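Local coordinates for protein seryl-tRNA synthetase, cytoplasmic (PDB 3QO8) that attaches serine to tRNA(Ser) in two steps, first activating the amino acid with ATP and then passing it to the acceptor end of the tRNA, at residues A[230-235]-A[241-246]. Residues are numbered along the deposited sequence; the frame is centred on the assembly and turned at random.
Sequences ELYKVI and KYLIAT. With SSA (5'-O-(N-(L-seryl)-sulfamoyl)adenosine), chain B.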
# COMPACT_ATOMS: atom_id res chain seq x y z
N GLU A 230 -3.67 2.84 -15.49
CA GLU A 230 -3.18 3.41 -14.24
C GLU A 230 -3.36 2.49 -13.03
O GLU A 230 -2.41 2.30 -12.27
CB GLU A 230 -3.81 4.79 -13.97
CG GLU A 230 -3.08 5.62 -12.90
CD GLU A 230 -3.84 6.88 -12.49
OE1 GLU A 230 -5.09 6.82 -12.38
OE2 GLU A 230 -3.19 7.93 -12.26
N LEU A 231 -4.55 1.92 -12.87
CA LEU A 231 -4.91 1.31 -11.58
C LEU A 231 -4.60 -0.17 -11.47
O LEU A 231 -4.91 -0.95 -12.36
CB LEU A 231 -6.39 1.54 -11.26
CG LEU A 231 -6.83 3.00 -11.14
CD1 LEU A 231 -8.32 3.06 -10.87
CD2 LEU A 231 -6.04 3.69 -10.03
N TYR A 232 -4.01 -0.55 -10.34
CA TYR A 232 -3.79 -1.95 -10.06
C TYR A 232 -5.07 -2.50 -9.50
O TYR A 232 -5.69 -1.89 -8.62
CB TYR A 232 -2.72 -2.13 -8.98
CG TYR A 232 -1.30 -1.88 -9.43
CD1 TYR A 232 -0.54 -2.89 -9.99
CD2 TYR A 232 -0.72 -0.63 -9.26
CE1 TYR A 232 0.76 -2.67 -10.39
CE2 TYR A 232 0.58 -0.39 -9.65
CZ TYR A 232 1.32 -1.42 -10.21
OH TYR A 232 2.61 -1.19 -10.59
N LYS A 233 -5.47 -3.67 -9.97
CA LYS A 233 -6.61 -4.36 -9.39
C LYS A 233 -6.15 -5.30 -8.26
O LYS A 233 -5.08 -5.89 -8.32
CB LYS A 233 -7.35 -5.13 -10.49
CG LYS A 233 -8.70 -5.70 -10.07
CD LYS A 233 -9.40 -6.39 -11.23
CE LYS A 233 -9.83 -5.39 -12.29
NZ LYS A 233 -10.50 -6.05 -13.45
N VAL A 234 -6.96 -5.41 -7.21
CA VAL A 234 -6.64 -6.25 -6.07
C VAL A 234 -7.61 -7.43 -6.04
O VAL A 234 -8.81 -7.24 -6.16
CB VAL A 234 -6.75 -5.45 -4.75
CG1 VAL A 234 -6.62 -6.36 -3.56
CG2 VAL A 234 -5.68 -4.36 -4.71
N ILE A 235 -7.08 -8.65 -5.92
CA ILE A 235 -7.94 -9.84 -5.77
C ILE A 235 -8.09 -10.21 -4.30
O ILE A 235 -7.10 -10.48 -3.61
CB ILE A 235 -7.40 -11.06 -6.53
CG1 ILE A 235 -7.04 -10.69 -7.97
CG2 ILE A 235 -8.41 -12.19 -6.51
CD1 ILE A 235 -8.22 -10.23 -8.79
N LYS A 241 -10.92 -5.22 -5.59
CA LYS A 241 -10.86 -3.81 -5.23
C LYS A 241 -9.78 -3.18 -6.12
O LYS A 241 -9.09 -3.88 -6.86
CB LYS A 241 -10.52 -3.64 -3.73
CG LYS A 241 -11.48 -4.39 -2.78
CD LYS A 241 -11.14 -4.11 -1.32
CE LYS A 241 -12.04 -4.91 -0.37
NZ LYS A 241 -13.49 -4.59 -0.51
N TYR A 242 -9.65 -1.87 -6.06
CA TYR A 242 -8.54 -1.20 -6.73
C TYR A 242 -7.61 -0.56 -5.70
O TYR A 242 -8.06 -0.08 -4.67
CB TYR A 242 -9.08 -0.14 -7.68
CG TYR A 242 -9.75 -0.73 -8.90
CD1 TYR A 242 -9.03 -0.97 -10.06
CD2 TYR A 242 -11.09 -1.07 -8.88
CE1 TYR A 242 -9.63 -1.52 -11.17
CE2 TYR A 242 -11.70 -1.62 -9.99
CZ TYR A 242 -10.97 -1.84 -11.13
OH TYR A 242 -11.58 -2.39 -12.24
N LEU A 243 -6.32 -0.55 -6.00
CA LEU A 243 -5.39 0.31 -5.28
C LEU A 243 -5.52 1.74 -5.81
O LEU A 243 -5.69 1.96 -7.01
CB LEU A 243 -3.96 -0.19 -5.47
CG LEU A 243 -3.64 -1.47 -4.69
CD1 LEU A 243 -2.23 -1.93 -5.04
CD2 LEU A 243 -3.76 -1.21 -3.19
N ILE A 244 -5.43 2.72 -4.91
CA ILE A 244 -5.60 4.12 -5.31
C ILE A 244 -4.35 4.67 -5.99
O ILE A 244 -3.24 4.25 -5.66
CB ILE A 244 -5.99 5.01 -4.11
CG1 ILE A 244 -4.82 5.16 -3.12
CG2 ILE A 244 -7.28 4.46 -3.43
CD1 ILE A 244 -5.10 6.10 -1.93
N ALA A 245 -4.54 5.59 -6.94
CA ALA A 245 -3.45 6.29 -7.60
C ALA A 245 -3.08 7.56 -6.85
O ALA A 245 -2.01 8.13 -7.05
CB ALA A 245 -3.85 6.64 -9.07
N THR A 246 -3.98 8.01 -5.97
CA THR A 246 -3.80 9.27 -5.25
C THR A 246 -4.87 9.34 -4.18
O THR A 246 -5.97 8.84 -4.38
CB THR A 246 -3.93 10.51 -6.20
OG1 THR A 246 -4.23 11.68 -5.43
CG2 THR A 246 -5.05 10.31 -7.21
N10 SSA B . -4.54 14.24 -6.98
CA SSA B . -3.79 14.97 -7.99
CB SSA B . -3.00 16.10 -7.34
OG SSA B . -1.92 15.58 -6.54
C9 SSA B . -2.85 14.04 -8.71
O9 SSA B . -2.71 12.87 -8.36
N8 SSA B . -2.19 14.56 -9.74
S1 SSA B . -0.93 13.83 -10.43
O1S SSA B . -1.30 12.67 -11.18
O2S SSA B . -0.28 14.77 -11.28
O5' SSA B . 0.09 13.44 -9.35
C5' SSA B . 0.56 14.38 -8.40
C4' SSA B . 2.09 14.29 -8.32
O4' SSA B . 2.55 12.99 -7.92
C3' SSA B . 2.79 14.54 -9.63
O3' SSA B . 2.84 15.95 -9.90
C2' SSA B . 4.16 13.93 -9.35
O2' SSA B . 4.96 14.84 -8.56
C1' SSA B . 3.83 12.72 -8.48
N9 SSA B . 3.76 11.50 -9.30
C8 SSA B . 2.83 11.20 -10.22
N7 SSA B . 3.13 10.00 -10.77
C5 SSA B . 4.26 9.56 -10.17
C6 SSA B . 5.01 8.41 -10.30
N6 SSA B . 4.64 7.48 -11.20
N1 SSA B . 6.12 8.25 -9.53
C2 SSA B . 6.47 9.19 -8.65
N3 SSA B . 5.75 10.31 -8.49
C4 SSA B . 4.65 10.51 -9.25
O HOH W 1 -3.43 1.63 -8.50
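V234 and K241 form the hydrogen-bonded pair of an antiparallel beta hairpin in the class II catalytic core. V234 N gives a short, fairly straight bond to K241 O (2.6 Å, 166°), and K241 N returns one to V234 O. One step on, K233 and Y242 make the non-hydrogen-bonded pair. L243 N donates to Y232 O at 3.0 Å, so backbone hydrogen bonds flank this pair. Its side chains leave the same face of the sheet and run side by side. K233 CE comes to 3.5 Å from Y242 OH, because the lysine chain is extended up to CD and bends only at its third torsion (chi3 -68°). L231 instead crosses the tyrosine at about a right angle, with L231 CB 3.8 Å from Y242 CD1. F227 adds an edge-to-face ring contact to Y242.

V234 and L243 also cross at about a right angle. V234 CG2 lies anti to its own carbonyl carbon and packs on L243 CG at 3.5 Å. L243 CD1 reaches Y232 CB, while the rest of the Y232 side chain packs against F278 and H296. V234 also packs on Y232 of the second subunit, where K233 and I235 extend the sheet across the dimer interface.

A water accepts from Y232 N and donates to L243 O. The E230 carboxylate lies flat over the A245 methyl, with E230 CD 3.4 Å from A245 CB and both oxygens about as near. L231 CD2 touches this methyl too. E230 OE1 is hydrogen-bonded to Q226 NE2. The strand that ends at L243 continues to T246, in the pocket of the bound seryl-adenylate analogue. T246 OG1 caps E248 N, is hydrogen-bonded to K300 NZ and accepts a hydrogen bond from ligand N10 at 3.0 Å.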